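NreA protein (Staphylococcus carnosus subsp. carnosus TM300, PDB 4IUH) acts as the cytosolic nitrate receptor of the staphylococcal nitrate regulation system, a GAF-domain protein crystallised here with iodide bound. Local coordinates at residues 97-100 against 101-105; 80-83 against 84-87; 65-68 against 69-72. All coordinates share one frame; numbering follows the deposited sequence.

In the fold
The three contacts follow one another along one GAF domain as contact 3, contact 2 and contact 1, and each is a local turn or helix rather than a meeting of distant parts. Their centres form a broad triangle: contacts 1 and 2 are about 17 Å apart, while contact 3 is about 19 Å from either. None touches another, but shared neighbours connect them. Leu99 of contact 1 and Leu82 of contact 2 both rest on Tyr107, and Ala80 of contact 2 and Tyr68 of contact 3 both touch Trp57 of strand 54-61. In GAF domains, helices and loops packed on the sheet commonly enclose the ligand pocket, and these segments probably belong to that layer.

Contact 1. Residues 97-100 against 101-105; sequences AELS and QNDKL
From Leu99 to Asp103 the backbone leaves one short helix, 95-98, and enters the next, 101-106; Leu99 is already extended (psi 135°), and the first backbone hydrogen bond of the new turn runs from Lys104 N to Ser100 O at 3.1 Å. Two side chains then tie the entrance of the helix to itself. Ser100, in the N-cap position, has OG tucked between its own N and carbonyl carbon (chi1 67°), where it accepts from Asp103 N at 3.1 Å. Asp103 answers in the other direction: its OD2 accepts a hydrogen bond from Ser100 N at 2.9 Å, the donor standing 35° above the carboxylate plane. Next to this polar pair is a small apolar contact. Leu99 CB approaches Asp103 CB at 3.8 Å and the CG of Lys104 at 4.0 Å, while the Leu99 side chain also touches Tyr107. The extended Lys104 chain runs back past Leu99, its CE lying 3.7 Å from Leu99 O, and its ammonium makes a weak hydrogen bond to Asp96 O in the preceding helix. The reciprocal Ser-Asp exchange is a capping box: it satisfies two backbone amides at the sharp change of direction, and it sets a carboxylate beside the start of a helix, where the local dipole would probably favour the negative charge.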
loop_
_atom_site.group_PDB
_atom_site.type_symbol
_atom_site.label_atom_id
_atom_site.label_comp_id
_atom_site.label_asym_id
_atom_site.label_seq_id
_atom_site.Cartn_x
_atom_site.Cartn_y
_atom_site.Cartn_z
ATOM N N ALA A 97 18.286 0.503 2.393
ATOM C CA ALA A 97 19.156 1.646 2.607
ATOM C C ALA A 97 18.429 2.896 3.109
ATOM O O ALA A 97 19.033 3.737 3.771
ATOM C CB ALA A 97 19.921 1.959 1.326
ATOM N N GLU A 98 17.140 3.021 2.793
ATOM C CA GLU A 98 16.395 4.249 3.094
ATOM C C GLU A 98 15.594 4.201 4.395
ATOM O O GLU A 98 15.329 5.241 4.994
ATOM C CB GLU A 98 15.461 4.625 1.938
ATOM C CG GLU A 98 16.152 4.961 0.623
ATOM C CD GLU A 98 15.153 5.298 -0.482
ATOM O OE1 GLU A 98 14.239 6.114 -0.235
ATOM O OE2 GLU A 98 15.264 4.741 -1.593
ATOM N N LEU A 99 15.197 3.006 4.823
ATOM C CA LEU A 99 14.452 2.854 6.073
ATOM C C LEU A 99 15.362 2.463 7.238
ATOM O O LEU A 99 16.209 1.582 7.114
ATOM C CB LEU A 99 13.334 1.812 5.932
ATOM C CG LEU A 99 12.252 2.059 4.877
ATOM C CD1 LEU A 99 11.212 0.962 4.926
ATOM C CD2 LEU A 99 11.602 3.418 5.066
ATOM N N SER A 100 15.174 3.124 8.373
ATOM C CA SER A 100 15.871 2.744 9.599
ATOM C C SER A 100 15.319 1.422 10.139
ATOM O O SER A 100 14.300 0.920 9.664
ATOM C CB SER A 100 15.715 3.829 10.664
ATOM O OG SER A 100 14.367 3.912 11.093
ATOM N N GLN A 101 16.009 0.864 11.125
ATOM C CA GLN A 101 15.546 -0.328 11.815
ATOM C C GLN A 101 14.155 -0.096 12.414
ATOM O O GLN A 101 13.255 -0.922 12.246
ATOM C CB GLN A 101 16.553 -0.713 12.899
ATOM C CG GLN A 101 16.081 -1.761 13.882
ATOM C CD GLN A 101 17.092 -1.991 14.993
ATOM O OE1 GLN A 101 16.759 -1.925 16.178
ATOM N NE2 GLN A 101 18.338 -2.254 14.615
ATOM N N ASN A 102 13.980 1.038 13.092
ATOM C CA ASN A 102 12.688 1.393 13.668
ATOM C C ASN A 102 11.576 1.486 12.615
ATOM O O ASN A 102 10.463 1.019 12.856
ATOM C CB ASN A 102 12.769 2.694 14.478
ATOM C CG ASN A 102 13.532 2.537 15.797
ATOM O OD1 ASN A 102 13.848 1.431 16.232
ATOM N ND2 ASN A 102 13.822 3.658 16.434
ATOM N N ASP A 103 11.883 2.083 11.459
ATOM C CA ASP A 103 10.930 2.174 10.348
ATOM C C ASP A 103 10.456 0.790 9.920
ATOM O O ASP A 103 9.250 0.542 9.835
ATOM C CB ASP A 103 11.534 2.865 9.113
ATOM C CG ASP A 103 11.901 4.328 9.351
ATOM O OD1 ASP A 103 11.240 5.010 10.166
ATOM O OD2 ASP A 103 12.866 4.797 8.694
ATOM N N LYS A 104 11.400 -0.107 9.636
ATOM C CA LYS A 104 11.056 -1.457 9.182
ATOM C C LYS A 104 10.194 -2.206 10.199
ATOM O O LYS A 104 9.213 -2.853 9.825
ATOM C CB LYS A 104 12.310 -2.273 8.855
ATOM C CG LYS A 104 13.065 -1.802 7.627
ATOM C CD LYS A 104 14.429 -2.468 7.555
ATOM C CE LYS A 104 15.276 -1.882 6.433
ATOM N NZ LYS A 104 16.732 -2.123 6.659
ATOM N N LEU A 105 10.561 -2.110 11.478
ATOM C CA LEU A 105 9.769 -2.708 12.548
ATOM C C LEU A 105 8.373 -2.095 12.607
ATOM O O LEU A 105 7.415 -2.762 12.972
ATOM C CB LEU A 105 10.464 -2.552 13.904
ATOM C CG LEU A 105 11.739 -3.374 14.112
ATOM C CD1 LEU A 105 12.398 -3.044 15.449
ATOM C CD2 LEU A 105 11.443 -4.861 14.011
#

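Contact 2. Residues 80-83 against 84-87; sequences AGLV and IRTG
Leu82 and Thr86 meet through both backbone and side chain in the last turns of helix 78-86. The backbone bonds come first: Ile84 N reaches Ala80 O at 3.0 Å, Arg85 N reaches Gly81 O at 2.8 Å, and the nearly straight bond from Thr86 N to Leu82 O measures 2.9 Å. Where the helix stops, Gly87 N still donates to Val83 O at 2.8 Å, but the bond is bent to 133°, and Gly87 itself turns to positive phi as the chain departs.

Side-chain polar contacts gather at the same end. The hydroxyl of Thr86 lies between its own backbone N and carbonyl carbon (chi1 61°), which turns OG1 back along the helix to within 3.1 Å of Leu82 O. Thr86 OG1 also accepts from Ser88 N, which links the threonine side chain to the departing chain.

Van der Waals contacts make up the rest. The Arg85 chain, bent at chi3 (28°), brings its guanidinium back to Leu82, whose CD1 sits 3.5 Å from NH2 and meets the planar group at a slant. Thr86 CG2 approaches the same methyl at 4.0 Å. One turn back, Ile84 CG1 lies 3.2 Å from Ala80 O.

Around the helix, Leu82 reaches Tyr107 in a loop. Ala80 and Ile84 press on Ile55 of strand 54-61, and Ala80 also touches Trp57 of that strand, whereas Val83 meets Ala120 and Pro122 of strand 115-125, so the helix packs against two separate strands of the sheet.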
loop_
_atom_site.group_PDB
_atom_site.type_symbol
_atom_site.label_atom_id
_atom_site.label_comp_id
_atom_site.label_asym_id
_atom_site.label_seq_id
_atom_site.Cartn_x
_atom_site.Cartn_y
_atom_site.Cartn_z
ATOM N N ALA A 80 0.421 2.059 5.958
ATOM C CA ALA A 80 -0.908 2.517 5.553
ATOM C C ALA A 80 -1.322 3.752 6.344
ATOM O O ALA A 80 -1.904 4.683 5.794
ATOM C CB ALA A 80 -1.931 1.413 5.749
ATOM N N GLY A 81 -1.009 3.755 7.638
ATOM C CA GLY A 81 -1.380 4.850 8.516
ATOM C C GLY A 81 -0.658 6.139 8.174
ATOM O O GLY A 81 -1.232 7.221 8.255
ATOM N N LEU A 82 0.608 6.021 7.795
ATOM C CA LEU A 82 1.401 7.186 7.432
ATOM C C LEU A 82 0.776 7.878 6.227
ATOM O O LEU A 82 0.610 9.097 6.195
ATOM C CB LEU A 82 2.827 6.763 7.095
ATOM C CG LEU A 82 3.702 7.883 6.536
ATOM C CD1 LEU A 82 3.865 8.990 7.563
ATOM C CD2 LEU A 82 5.050 7.343 6.117
ATOM N N VAL A 83 0.416 7.067 5.245
ATOM C CA VAL A 83 -0.127 7.545 3.990
ATOM C C VAL A 83 -1.506 8.164 4.209
ATOM O O VAL A 83 -1.801 9.239 3.688
ATOM C CB VAL A 83 -0.152 6.386 2.957
ATOM C CG1 VAL A 83 -1.395 6.407 2.131
ATOM C CG2 VAL A 83 1.095 6.429 2.081
ATOM N N ILE A 84 -2.334 7.496 5.004
ATOM C CA ILE A 84 -3.643 8.030 5.363
ATOM C C ILE A 84 -3.517 9.354 6.123
ATOM O O ILE A 84 -4.234 10.310 5.831
ATOM C CB ILE A 84 -4.460 7.015 6.172
ATOM C CG1 ILE A 84 -4.804 5.808 5.296
ATOM C CG2 ILE A 84 -5.737 7.650 6.707
ATOM C CD1 ILE A 84 -5.417 4.667 6.058
ATOM N N ARG A 85 -2.588 9.416 7.070
ATOM C CA ARG A 85 -2.326 10.649 7.815
ATOM C C ARG A 85 -1.930 11.825 6.917
ATOM O O ARG A 85 -2.582 12.865 6.916
ATOM C CB ARG A 85 -1.219 10.427 8.849
ATOM C CG ARG A 85 -1.691 9.941 10.205
ATOM C CD ARG A 85 -0.508 9.729 11.146
ATOM N NE ARG A 85 0.611 10.603 10.800
ATOM C CZ ARG A 85 1.842 10.165 10.560
ATOM N NH1 ARG A 85 2.109 8.866 10.647
ATOM N NH2 ARG A 85 2.807 11.022 10.243
ATOM N N THR A 86 -0.850 11.657 6.165
ATOM C CA THR A 86 -0.307 12.738 5.353
ATOM C C THR A 86 -1.170 13.008 4.131
ATOM O O THR A 86 -1.159 14.113 3.587
ATOM C CB THR A 86 1.099 12.400 4.863
ATOM O OG1 THR A 86 1.043 11.220 4.048
ATOM C CG2 THR A 86 2.031 12.162 6.043
ATOM N N GLY A 87 -1.908 11.991 3.694
ATOM C CA GLY A 87 -2.700 12.094 2.482
ATOM C C GLY A 87 -1.860 12.189 1.218
ATOM O O GLY A 87 -2.386 12.451 0.140
#

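Contact 3. Residues 65-68 against 69-72; sequences NYRY and RMIV
Tyr68 and Arg69 owe their contact to opposite first torsions. In Tyr68 the ring carbon CG falls between backbone N and carbonyl carbon (chi1 72°), folding the ring back beneath the following peptide; in Arg69, CG lies beside its own N (chi1 -76°) and the chain then runs straight out to NE. The Arg69 methylene thereby crosses one face of the Tyr68 ring, a CH-pi contact in which CG is 3.9 Å from the ring centroid and 22° off the normal.

Farther along, the guanidinium draws level with Tyr66. The two side chains run side by side in the same direction, and Tyr66 CD1 sits over the centre of one guanidinium face, 3.8 Å from Arg69 CZ. The flat groups are not parallel, and the guanidinium meets the ring at a slant. The arginine thus reaches along both tyrosines, its CG over the Tyr68 ring and its guanidinium at the Tyr66 ring. Met70 bends its chain so that its CE methyl meets Arg67 CG at 3.9 Å.

Three successive backbone hydrogen bonds, each joining a residue to the third before it, hold the chain: Arg69 N to Tyr66 O (3.2 Å), Met70 N to Arg67 O (3.0 Å) and Ile71 N to Tyr68 O (3.1 Å). In each the donor stands well above the carbonyl plane. A water donates to both Tyr68 O and Ile71 O, closing the last turn.

Ahead of these turns, Asn65 OD1 accepts from Arg67 N, in an Asx turn, while Asn65 ND2 is hydrogen-bonded to Ser112 O. Tyr68 packs against Trp57, Ala60 and Ile109, joining this surface loop to strand 54-61 and helix 108-112; the loop carries the GAF-domain chain from strand 54-61 toward helix 78-86 through an Asx turn and consecutive tight turns.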
loop_
_atom_site.group_PDB
_atom_site.type_symbol
_atom_site.label_atom_id
_atom_site.label_comp_id
_atom_site.label_asym_id
_atom_site.label_seq_id
_atom_site.Cartn_x
_atom_site.Cartn_y
_atom_site.Cartn_z
ATOM N N ASN A 65 3.445 -15.088 1.237
ATOM C CA ASN A 65 2.794 -15.845 2.302
ATOM C C ASN A 65 1.515 -15.145 2.738
ATOM O O ASN A 65 1.061 -14.211 2.076
ATOM C CB ASN A 65 3.728 -16.046 3.492
ATOM C CG ASN A 65 4.331 -14.751 3.977
ATOM O OD1 ASN A 65 3.662 -13.947 4.631
ATOM N ND2 ASN A 65 5.603 -14.535 3.659
ATOM N N TYR A 66 0.934 -15.589 3.847
ATOM C CA TYR A 66 -0.322 -15.010 4.314
ATOM C C TYR A 66 -0.195 -14.232 5.626
ATOM O O TYR A 66 -1.196 -13.979 6.296
ATOM C CB TYR A 66 -1.405 -16.087 4.437
ATOM C CG TYR A 66 -1.833 -16.679 3.110
ATOM C CD1 TYR A 66 -2.601 -15.946 2.216
ATOM C CD2 TYR A 66 -1.479 -17.978 2.756
ATOM C CE1 TYR A 66 -2.999 -16.483 1.004
ATOM C CE2 TYR A 66 -1.873 -18.521 1.546
ATOM C CZ TYR A 66 -2.632 -17.768 0.672
ATOM O OH TYR A 66 -3.030 -18.299 -0.536
ATOM N N ARG A 67 1.024 -13.843 5.984
ATOM C CA ARG A 67 1.245 -13.119 7.234
ATOM C C ARG A 67 0.625 -11.721 7.238
ATOM O O ARG A 67 0.303 -11.185 8.300
ATOM C CB ARG A 67 2.735 -13.051 7.584
ATOM C CG ARG A 67 3.292 -14.363 8.130
ATOM C CD ARG A 67 4.509 -14.134 9.017
ATOM N NE ARG A 67 5.654 -13.636 8.261
ATOM C CZ ARG A 67 6.579 -14.415 7.709
ATOM N NH1 ARG A 67 6.496 -15.737 7.829
ATOM N NH2 ARG A 67 7.588 -13.876 7.034
ATOM N N TYR A 68 0.448 -11.142 6.052
ATOM C CA TYR A 68 -0.138 -9.810 5.936
ATOM C C TYR A 68 -1.542 -9.780 6.545
ATOM O O TYR A 68 -1.982 -8.748 7.048
ATOM C CB TYR A 68 -0.183 -9.359 4.470
ATOM C CG TYR A 68 -1.226 -10.079 3.639
ATOM C CD1 TYR A 68 -0.929 -11.274 2.993
ATOM C CD2 TYR A 68 -2.513 -9.566 3.505
ATOM C CE1 TYR A 68 -1.880 -11.935 2.241
ATOM C CE2 TYR A 68 -3.472 -10.222 2.755
ATOM C CZ TYR A 68 -3.149 -11.404 2.126
ATOM O OH TYR A 68 -4.102 -12.054 1.376
ATOM N N ARG A 69 -2.233 -10.918 6.496
ATOM C CA ARG A 69 -3.592 -11.031 7.015
ATOM C C ARG A 69 -3.669 -10.800 8.515
ATOM O O ARG A 69 -4.692 -10.349 9.026
ATOM C CB ARG A 69 -4.162 -12.416 6.718
ATOM C CG ARG A 69 -4.602 -12.653 5.287
ATOM C CD ARG A 69 -5.180 -14.054 5.175
ATOM N NE ARG A 69 -5.706 -14.356 3.850
ATOM C CZ ARG A 69 -6.139 -15.558 3.482
ATOM N NH1 ARG A 69 -6.103 -16.572 4.342
ATOM N NH2 ARG A 69 -6.603 -15.752 2.253
ATOM N N MET A 70 -2.596 -11.138 9.222
ATOM C CA MET A 70 -2.562 -11.007 10.669
ATOM C C MET A 70 -2.286 -9.574 11.102
ATOM O O MET A 70 -2.359 -9.251 12.284
ATOM C CB MET A 70 -1.492 -11.924 11.261
ATOM C CG MET A 70 -1.716 -13.408 11.014
ATOM S SD MET A 70 -0.465 -14.421 11.846
ATOM C CE MET A 70 1.044 -13.674 11.213
ATOM N N ILE A 71 -1.957 -8.714 10.150
ATOM C CA ILE A 71 -1.630 -7.335 10.477
ATOM C C ILE A 71 -2.887 -6.528 10.784
ATOM O O ILE A 71 -3.813 -6.458 9.975
ATOM C CB ILE A 71 -0.831 -6.666 9.345
ATOM C CG1 ILE A 71 0.503 -7.390 9.150
ATOM C CG2 ILE A 71 -0.601 -5.193 9.646
ATOM C CD1 ILE A 71 1.304 -6.882 7.967
ATOM N N VAL A 72 -2.922 -5.946 11.975
ATOM C CA VAL A 72 -4.007 -5.057 12.367
ATOM C C VAL A 72 -3.408 -3.766 12.903
ATOM O O VAL A 72 -2.724 -3.756 13.929
ATOM C CB VAL A 72 -4.913 -5.673 13.445
ATOM C CG1 VAL A 72 -6.111 -4.770 13.694
ATOM C CG2 VAL A 72 -5.367 -7.060 13.032
HETATM O O HOH W 1 -4.119 -7.192 7.552
#